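Local atomic coordinates of IPT/TIG domain-containing protein BACOVA_02650 (Bacteroides ovatus, PDB entry 5E7H), a protein that binds polysaccharide at the cell surface and probably captures xyloglucan before its transport into the periplasm for degradation. Residues P3-V8 with G75-A80; P13-T18 with V117-C122; I155-L160 with V212-V217. All blocks are in the same frame, centred on the assembly; numbering follows the deposited sequence. Where two conformers were deposited one is given.

Contact 1. Residues P3-V8 with G75-A80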
loop_
_atom_site.group_PDB
_atom_site.type_symbol
_atom_site.label_atom_id
_atom_site.label_comp_id
_atom_site.label_asym_id
_atom_site.label_seq_id
_atom_site.Cartn_x
_atom_site.Cartn_y
_atom_site.Cartn_z
ATOM N N PRO A 3 -0.438 -23.391 -14.161
ATOM C CA PRO A 3 -1.051 -22.263 -13.451
ATOM C C PRO A 3 -0.495 -20.931 -13.938
ATOM O O PRO A 3 0.654 -20.866 -14.370
ATOM C CB PRO A 3 -0.674 -22.519 -11.995
ATOM C CG PRO A 3 0.592 -23.270 -12.065
ATOM C CD PRO A 3 0.459 -24.159 -13.281
ATOM N N VAL A 4 -1.319 -19.892 -13.853
ATOM C CA VAL A 4 -0.962 -18.553 -14.287
ATOM C C VAL A 4 -1.375 -17.587 -13.185
ATOM O O VAL A 4 -2.414 -17.780 -12.571
ATOM C CB VAL A 4 -1.664 -18.188 -15.597
ATOM C CG1 VAL A 4 -1.315 -16.770 -16.017
ATOM C CG2 VAL A 4 -1.286 -19.177 -16.687
ATOM N N VAL A 5 -0.562 -16.563 -12.935
ATOM C CA VAL A 5 -0.913 -15.513 -11.980
ATOM C C VAL A 5 -1.149 -14.206 -12.718
ATOM O O VAL A 5 -0.260 -13.737 -13.426
ATOM C CB VAL A 5 0.191 -15.301 -10.935
ATOM C CG1 VAL A 5 -0.168 -14.155 -9.990
ATOM C CG2 VAL A 5 0.433 -16.572 -10.144
ATOM N N THR A 6 -2.329 -13.612 -12.563
ATOM C CA THR A 6 -2.614 -12.341 -13.235
ATOM C C THR A 6 -2.551 -11.131 -12.296
ATOM O O THR A 6 -2.265 -10.026 -12.748
ATOM C CB THR A 6 -3.995 -12.370 -13.925
ATOM O OG1 THR A 6 -5.009 -12.718 -12.979
ATOM C CG2 THR A 6 -4.000 -13.382 -15.059
ATOM N N ALA A 7 -2.810 -11.317 -11.003
ATOM C CA ALA A 7 -2.710 -10.213 -10.052
ATOM C C ALA A 7 -2.600 -10.724 -8.616
ATOM O O ALA A 7 -3.067 -11.817 -8.304
ATOM C CB ALA A 7 -3.902 -9.301 -10.182
ATOM N N VAL A 8 -1.952 -9.935 -7.771
ATOM C CA VAL A 8 -1.874 -10.190 -6.337
ATOM C C VAL A 8 -2.426 -8.958 -5.628
ATOM O O VAL A 8 -2.169 -7.826 -6.045
ATOM C CB VAL A 8 -0.438 -10.480 -5.883
ATOM C CG1 VAL A 8 -0.390 -10.818 -4.412
ATOM C CG2 VAL A 8 0.148 -11.641 -6.689
ATOM N N GLY A 75 1.667 -27.556 -12.758
ATOM C CA GLY A 75 3.028 -27.096 -12.539
ATOM C C GLY A 75 3.127 -25.945 -11.550
ATOM O O GLY A 75 2.226 -25.736 -10.754
ATOM N N THR A 76 4.237 -25.215 -11.617
ATOM C CA THR A 76 4.520 -24.134 -10.673
ATOM C C THR A 76 4.699 -22.820 -11.397
ATOM O O THR A 76 5.307 -22.755 -12.470
ATOM C CB THR A 76 5.774 -24.438 -9.841
ATOM O OG1 THR A 76 5.566 -25.652 -9.109
ATOM C CG2 THR A 76 6.082 -23.318 -8.853
ATOM N N VAL A 77 4.145 -21.773 -10.801
ATOM C CA VAL A 77 4.260 -20.421 -11.338
ATOM C C VAL A 77 4.644 -19.467 -10.215
ATOM O O VAL A 77 4.224 -19.626 -9.069
ATOM C CB VAL A 77 2.950 -19.969 -12.013
ATOM C CG1 VAL A 77 1.811 -19.903 -11.016
ATOM C CG2 VAL A 77 3.130 -18.624 -12.723
ATOM N N GLU A 78 5.460 -18.479 -10.568
ATOM C CA GLU A 78 5.941 -17.461 -9.649
ATOM C C GLU A 78 5.280 -16.124 -9.977
ATOM O O GLU A 78 5.179 -15.759 -11.144
ATOM C CB GLU A 78 7.465 -17.388 -9.769
ATOM C CG GLU A 78 8.174 -16.505 -8.784
ATOM C CD GLU A 78 9.683 -16.495 -9.020
ATOM O OE1 GLU A 78 10.149 -15.785 -9.940
ATOM O OE2 GLU A 78 10.404 -17.212 -8.297
ATOM N N SER A 79 4.824 -15.405 -8.961
ATOM C CA SER A 79 4.291 -14.051 -9.154
ATOM C C SER A 79 5.408 -13.154 -9.695
ATOM O O SER A 79 6.562 -13.278 -9.299
ATOM C CB SER A 79 3.712 -13.511 -7.842
ATOM O OG SER A 79 4.708 -13.308 -6.847
ATOM N N ALA A 80 5.066 -12.273 -10.630
ATOM C CA ALA A 80 6.059 -11.427 -11.291
ATOM C C ALA A 80 6.521 -10.260 -10.418
ATOM O O ALA A 80 7.720 -9.949 -10.388
ATOM C CB ALA A 80 5.494 -10.898 -12.612
#
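Pro3 and Val5 lie beside Val77 and Ser79 on two chain segments that run nearly parallel, with end-to-end directions 18° apart. The segments belong to the IPT/TIG domain, an immunoglobulin-like fold of the E-set clan. Strand 4-8 is the outermost strand of one sheet and pairs with strand 18-24. Strand 75-78 is the outermost strand of the other sheet and pairs with strand 68-72. The contact therefore joins two sheet edges. They meet by packing, without backbone hydrogen bonds between them. The CA atoms of Pro3 and Val77 are 6.0 Å apart.

Val77 fills the middle. With CG1 between the backbone N and the carbonyl carbon (chi1 63°), that methyl meets both Pro3 and Val5. Val77 CG1 touches Pro3 CG at 3.7 Å, and Val5 CG2 also at 3.7 Å. The Val5 and Val77 side chains cross obliquely. The root of the Val77 side chain rests on the backbone just before strand 4-8, with Val77 CB 3.4 Å from Pro3 O.

Farther along, Val8 CG2 approaches Ser79 CB at 4.2 Å. The hydroxyl of Ser79 is bonded to Ile68 N of strand 68-72. Thr6 and Ala7 form a classic beta bulge opposite Thr22. At the other end the proline ring packs on Gly75, whose backbone angles call for glycine. There Pro3 CG lies 3.2 Å from Gly75 O.

Contact 2. Residues P13-T18 with V117-C122; sequences PVVGST and VSNGTC. With NA (sodium ion), chain I.
Val14 O, on a residue packed against Val117 and Ser118, is gripped by two donors of Ser17. Ser17 OG binds Val14 O at 2.7 Å, in the carbonyl plane and on a lone pair. Ser17 N binds the same Val14 O at 3.0 Å. The backbone bond closes a type II beta turn from Val14 to Ser17. Gly16 takes the third position with positive phi, where glycine suits the turn.

The turn directs the N-H of Val15 at the other segment. Val15 N donates to Asn119 OD1 at 3.0 Å. The bond is nearly straight (167° at the hydrogen), and the donor is tilted 18° from the plane of the amide. Asn119 ND2 bonds to the hydroxyl of Tyr84, which is also bonded to Pro13 O. Both polar ends of the Asn119 amide are thus held, which should fix its rotation.

Beside this bond the valines pack. Val14 CG1 touches Val117 CG2 at 3.6 Å. It also lies 3.6 Å from Ser118 CA. Val117 CB in turn leans on Val15 O.

Beyond the amide, the backbone of the same segment holds a sodium ion. Asn119 O binds the sodium ion at 2.6 Å and Thr121 O binds it at 2.5 Å. Water 1, Asn92 and Asp253 are further ligands. The contact is an interdomain joint: a turn of the IPT/TIG domain is docked on the sodium-binding segment 117-122 of the xyloglucan-binding domain.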
loop_
_atom_site.group_PDB
_atom_site.type_symbol
_atom_site.label_atom_id
_atom_site.label_comp_id
_atom_site.label_asym_id
_atom_site.label_seq_id
_atom_site.Cartn_x
_atom_site.Cartn_y
_atom_site.Cartn_z
ATOM N N PRO A 13 1.067 -7.013 2.077
ATOM C CA PRO A 13 -0.118 -7.186 2.924
ATOM C C PRO A 13 0.262 -7.251 4.383
ATOM O O PRO A 13 1.274 -7.840 4.757
ATOM C CB PRO A 13 -0.719 -8.500 2.433
ATOM C CG PRO A 13 0.392 -9.222 1.756
ATOM C CD PRO A 13 1.296 -8.164 1.193
ATOM N N VAL A 14 -0.578 -6.645 5.218
ATOM C CA VAL A 14 -0.385 -6.696 6.663
ATOM C C VAL A 14 -0.456 -8.131 7.185
ATOM O O VAL A 14 -1.306 -8.940 6.760
ATOM C CB VAL A 14 -1.449 -5.795 7.360
ATOM C CG1 VAL A 14 -1.377 -5.914 8.891
ATOM C CG2 VAL A 14 -1.266 -4.353 6.938
ATOM N N VAL A 15 0.429 -8.478 8.121
ATOM C CA VAL A 15 0.378 -9.787 8.738
ATOM C C VAL A 15 -0.973 -9.980 9.452
ATOM O O VAL A 15 -1.404 -9.127 10.232
ATOM C CB VAL A 15 1.521 -9.994 9.745
ATOM C CG1 VAL A 15 1.440 -11.322 10.403
ATOM C CG2 VAL A 15 2.878 -9.831 9.035
ATOM N N GLY A 16 -1.649 -11.077 9.152
ATOM C CA GLY A 16 -2.957 -11.337 9.728
ATOM C C GLY A 16 -4.098 -10.933 8.824
ATOM O O GLY A 16 -5.258 -11.115 9.185
ATOM N N SER A 17 -3.779 -10.372 7.666
ATOM C CA SER A 17 -4.792 -9.978 6.692
ATOM C C SER A 17 -4.811 -10.958 5.525
ATOM O O SER A 17 -3.928 -11.813 5.387
ATOM C CB SER A 17 -4.552 -8.558 6.200
ATOM O OG SER A 17 -3.480 -8.510 5.259
ATOM N N THR A 18 -5.854 -10.860 4.702
ATOM C CA THR A 18 -6.062 -11.796 3.603
ATOM C C THR A 18 -5.286 -11.354 2.377
ATOM O O THR A 18 -5.316 -10.179 1.999
ATOM C CB THR A 18 -7.546 -11.917 3.250
ATOM O OG1 THR A 18 -8.260 -12.365 4.407
ATOM C CG2 THR A 18 -7.767 -12.928 2.117
ATOM N N VAL A 117 -5.411 -5.216 12.705
ATOM C CA VAL A 117 -4.039 -5.670 12.547
ATOM C C VAL A 117 -3.197 -4.534 11.968
ATOM O O VAL A 117 -3.727 -3.620 11.329
ATOM C CB VAL A 117 -3.948 -6.929 11.647
ATOM C CG1 VAL A 117 -4.590 -8.115 12.356
ATOM C CG2 VAL A 117 -4.599 -6.714 10.301
ATOM N N SER A 118 -1.897 -4.563 12.249
ATOM C CA SER A 118 -0.962 -3.627 11.634
ATOM C C SER A 118 0.423 -4.216 11.681
ATOM O O SER A 118 0.728 -5.063 12.515
ATOM C CB SER A 118 -0.981 -2.260 12.335
ATOM O OG SER A 118 -0.459 -2.327 13.636
ATOM N N ASN A 119 1.263 -3.748 10.759
ATOM C CA ASN A 119 2.681 -4.043 10.803
ATOM C C ASN A 119 3.305 -2.915 11.618
ATOM O O ASN A 119 3.717 -1.890 11.068
ATOM C CB ASN A 119 3.272 -4.120 9.393
ATOM C CG ASN A 119 2.984 -5.443 8.675
ATOM O OD1 ASN A 119 2.224 -6.303 9.139
ATOM N ND2 ASN A 119 3.643 -5.620 7.531
ATOM N N GLY A 120 3.303 -3.066 12.938
ATOM C CA GLY A 120 3.782 -2.015 13.813
ATOM C C GLY A 120 2.918 -0.776 13.762
ATOM O O GLY A 120 1.699 -0.851 13.728
ATOM N N THR A 121 3.576 0.372 13.802
ATOM C CA THR A 121 2.903 1.664 13.864
ATOM C C THR A 121 2.352 2.096 12.517
ATOM O O THR A 121 3.035 2.013 11.511
ATOM C CB THR A 121 3.872 2.720 14.352
ATOM O OG1 THR A 121 4.435 2.299 15.593
ATOM C CG2 THR A 121 3.166 4.054 14.555
ATOM N N CYS A 122 1.125 2.608 12.498
ATOM C CA CYS A 122 0.554 3.199 11.298
ATOM C C CYS A 122 0.037 4.597 11.609
ATOM O O CYS A 122 -0.201 4.947 12.770
ATOM C CB CYS A 122 -0.553 2.325 10.700
ATOM S SG CYS A 122 -1.986 2.028 11.729
HETATM NA NA NA I . 4.463 0.395 10.182
HETATM O O HOH W 1 5.497 -1.423 8.603
#

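Contact 3. Residues I155-L160 with V212-V217; sequences IPIDDL and VSLSSV
Ser213 meets Leu160 through its backbone, while its hydroxyl bonds to Lys260 NZ, which also reaches Asp158 O. Next, Leu214 N donates to Leu160 O at 3.0 Å. The bond is nearly straight (167° at the hydrogen), with the donor tilted 34° from the carbonyl plane. Leu214 CG stands anti to the backbone N (chi1 -172°), which brings it close to Ile157 CG2. Leu214 CD2 packs on Leu160 CB at 3.8 Å, and the two leucine side chains run alongside each other in the same direction. Leu214 CD2 also meets Ile157 CD1 at 4.0 Å.

In the xyloglucan-binding domain, this is the end of the antiparallel pair formed by strands 160-168 and 207-213. Each segment makes a short 3-10 turn here, 157-159 and 214-216.

At Ser215 the backbone is touched directly: Ile157 CG2 lies 3.7 Å from Ser215 N. Two waters also bridge the segments here. Water 2 accepts from Ser215 N at 3.0 Å and donates to Ile157 O. Water 3 lies 2.8 Å from Ser215 OG and donates to Asp158 OD1 over a longer 3.3 Å. Ser216 closes its own turn: Ser216 OG and Ser216 N both donate to Ser213 O, the hydroxyl at 2.7 Å.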
loop_
_atom_site.group_PDB
_atom_site.type_symbol
_atom_site.label_atom_id
_atom_site.label_comp_id
_atom_site.label_asym_id
_atom_site.label_seq_id
_atom_site.Cartn_x
_atom_site.Cartn_y
_atom_site.Cartn_z
ATOM N N ILE A 155 15.966 6.098 -14.111
ATOM C CA ILE A 155 14.606 5.609 -14.336
ATOM C C ILE A 155 13.622 6.772 -14.458
ATOM O O ILE A 155 13.559 7.637 -13.597
ATOM C CB ILE A 155 14.143 4.681 -13.222
ATOM C CG1 ILE A 155 15.097 3.498 -13.054
ATOM C CG2 ILE A 155 12.709 4.228 -13.460
ATOM C CD1 ILE A 155 15.254 2.627 -14.296
ATOM N N PRO A 156 12.830 6.813 -15.532
ATOM C CA PRO A 156 11.795 7.853 -15.599
ATOM C C PRO A 156 10.769 7.789 -14.484
ATOM O O PRO A 156 10.359 6.694 -14.076
ATOM C CB PRO A 156 11.112 7.575 -16.935
ATOM C CG PRO A 156 12.129 6.874 -17.736
ATOM C CD PRO A 156 12.862 6.003 -16.759
ATOM N N ILE A 157 10.357 8.952 -13.987
ATOM C CA ILE A 157 9.301 9.017 -12.996
ATOM C C ILE A 157 8.034 8.347 -13.551
ATOM O O ILE A 157 7.295 7.709 -12.790
ATOM C CB ILE A 157 9.024 10.486 -12.582
ATOM C CG1 ILE A 157 10.262 11.079 -11.883
ATOM C CG2 ILE A 157 7.754 10.602 -11.743
ATOM C CD1 ILE A 157 10.685 10.409 -10.613
ATOM N N ASP A 158 7.813 8.490 -14.860
ATOM C CA ASP A 158 6.679 7.846 -15.540
ATOM C C ASP A 158 6.660 6.327 -15.381
ATOM O O ASP A 158 5.604 5.701 -15.577
ATOM C CB ASP A 158 6.690 8.171 -17.049
ATOM C CG ASP A 158 6.189 9.570 -17.361
ATOM O OD1 ASP A 158 5.380 10.118 -16.580
ATOM O OD2 ASP A 158 6.596 10.119 -18.408
ATOM N N ASP A 159 7.805 5.723 -15.052
ATOM C CA ASP A 159 7.898 4.263 -14.908
ATOM C C ASP A 159 7.807 3.800 -13.443
ATOM O O ASP A 159 8.033 2.617 -13.161
ATOM C CB ASP A 159 9.205 3.753 -15.514
ATOM C CG ASP A 159 9.267 3.926 -17.022
ATOM O OD1 ASP A 159 8.224 4.202 -17.655
ATOM O OD2 ASP A 159 10.379 3.772 -17.563
ATOM N N LEU A 160 7.486 4.720 -12.523
ATOM C CA LEU A 160 7.411 4.425 -11.088
ATOM C C LEU A 160 6.009 4.684 -10.535
ATOM O O LEU A 160 5.271 5.532 -11.047
ATOM C CB LEU A 160 8.436 5.279 -10.317
ATOM C CG LEU A 160 9.896 5.038 -10.711
ATOM C CD1 LEU A 160 10.796 6.048 -10.012
ATOM C CD2 LEU A 160 10.331 3.621 -10.375
ATOM N N VAL A 212 -0.734 4.898 -6.921
ATOM C CA VAL A 212 -0.869 5.984 -7.904
ATOM C C VAL A 212 0.417 6.132 -8.719
ATOM O O VAL A 212 1.501 5.820 -8.229
ATOM C CB VAL A 212 -1.210 7.339 -7.236
ATOM C CG1 VAL A 212 -2.553 7.254 -6.514
ATOM C CG2 VAL A 212 -0.121 7.785 -6.276
ATOM N N SER A 213 0.311 6.600 -9.964
ATOM C CA SER A 213 1.522 6.922 -10.710
ATOM C C SER A 213 2.344 7.936 -9.916
ATOM O O SER A 213 1.812 8.902 -9.361
ATOM C CB SER A 213 1.194 7.495 -12.087
ATOM O OG SER A 213 0.629 6.501 -12.918
ATOM N N LEU A 214 3.656 7.733 -9.858
ATOM C CA LEU A 214 4.482 8.686 -9.132
ATOM C C LEU A 214 4.429 10.053 -9.809
ATOM O O LEU A 214 4.590 11.069 -9.137
ATOM C CB LEU A 214 5.931 8.182 -9.020
ATOM C CG LEU A 214 6.857 9.003 -8.103
ATOM C CD1 LEU A 214 6.332 9.047 -6.663
ATOM C CD2 LEU A 214 8.285 8.423 -8.112
ATOM N N SER A 215 4.168 10.100 -11.115
ATOM C CA SER A 215 4.024 11.374 -11.816
ATOM C C SER A 215 2.836 12.205 -11.311
ATOM O O SER A 215 2.759 13.405 -11.610
ATOM C CB SER A 215 3.881 11.135 -13.322
ATOM O OG SER A 215 2.704 10.399 -13.625
ATOM N N SER A 216 1.908 11.580 -10.583
ATOM C CA SER A 216 0.772 12.332 -10.039
ATOM C C SER A 216 1.156 13.112 -8.784
ATOM O O SER A 216 0.357 13.935 -8.322
ATOM C CB SER A 216 -0.410 11.412 -9.746
ATOM O OG SER A 216 -0.170 10.602 -8.628
ATOM N N VAL A 217 2.363 12.901 -8.250
ATOM C CA VAL A 217 2.813 13.706 -7.108
ATOM C C VAL A 217 4.231 14.268 -7.346
ATOM O O VAL A 217 4.649 15.160 -6.614
ATOM C CB VAL A 217 2.663 12.933 -5.717
ATOM C CG1 VAL A 217 2.022 11.598 -5.830
ATOM C CG2 VAL A 217 3.867 12.993 -4.804
HETATM O O HOH W 2 4.466 7.759 -12.924
HETATM O O HOH W 3 3.021 8.254 -15.333
#

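Contact 1 lies within the IPT/TIG domain and contact 3 within the xyloglucan-binding domain. Contact 2 joins the two domains. Contacts 1 and 2 have centres 24 Å apart and come to about 6 Å between nearest atoms. Along the chain their segments alternate, whereas contact 3 follows after both. Contacts 2 and 3 reach the same sheet of the glycan-binding domain but lie on opposite sides of the chain's centre, with centres 26 Å apart. The two sodium ions stand differently to them. Contact 2 supplies ligands to one, while the Ile157 side chain of contact 3 is about 13 Å from the other, held by Leu227 and Asn230.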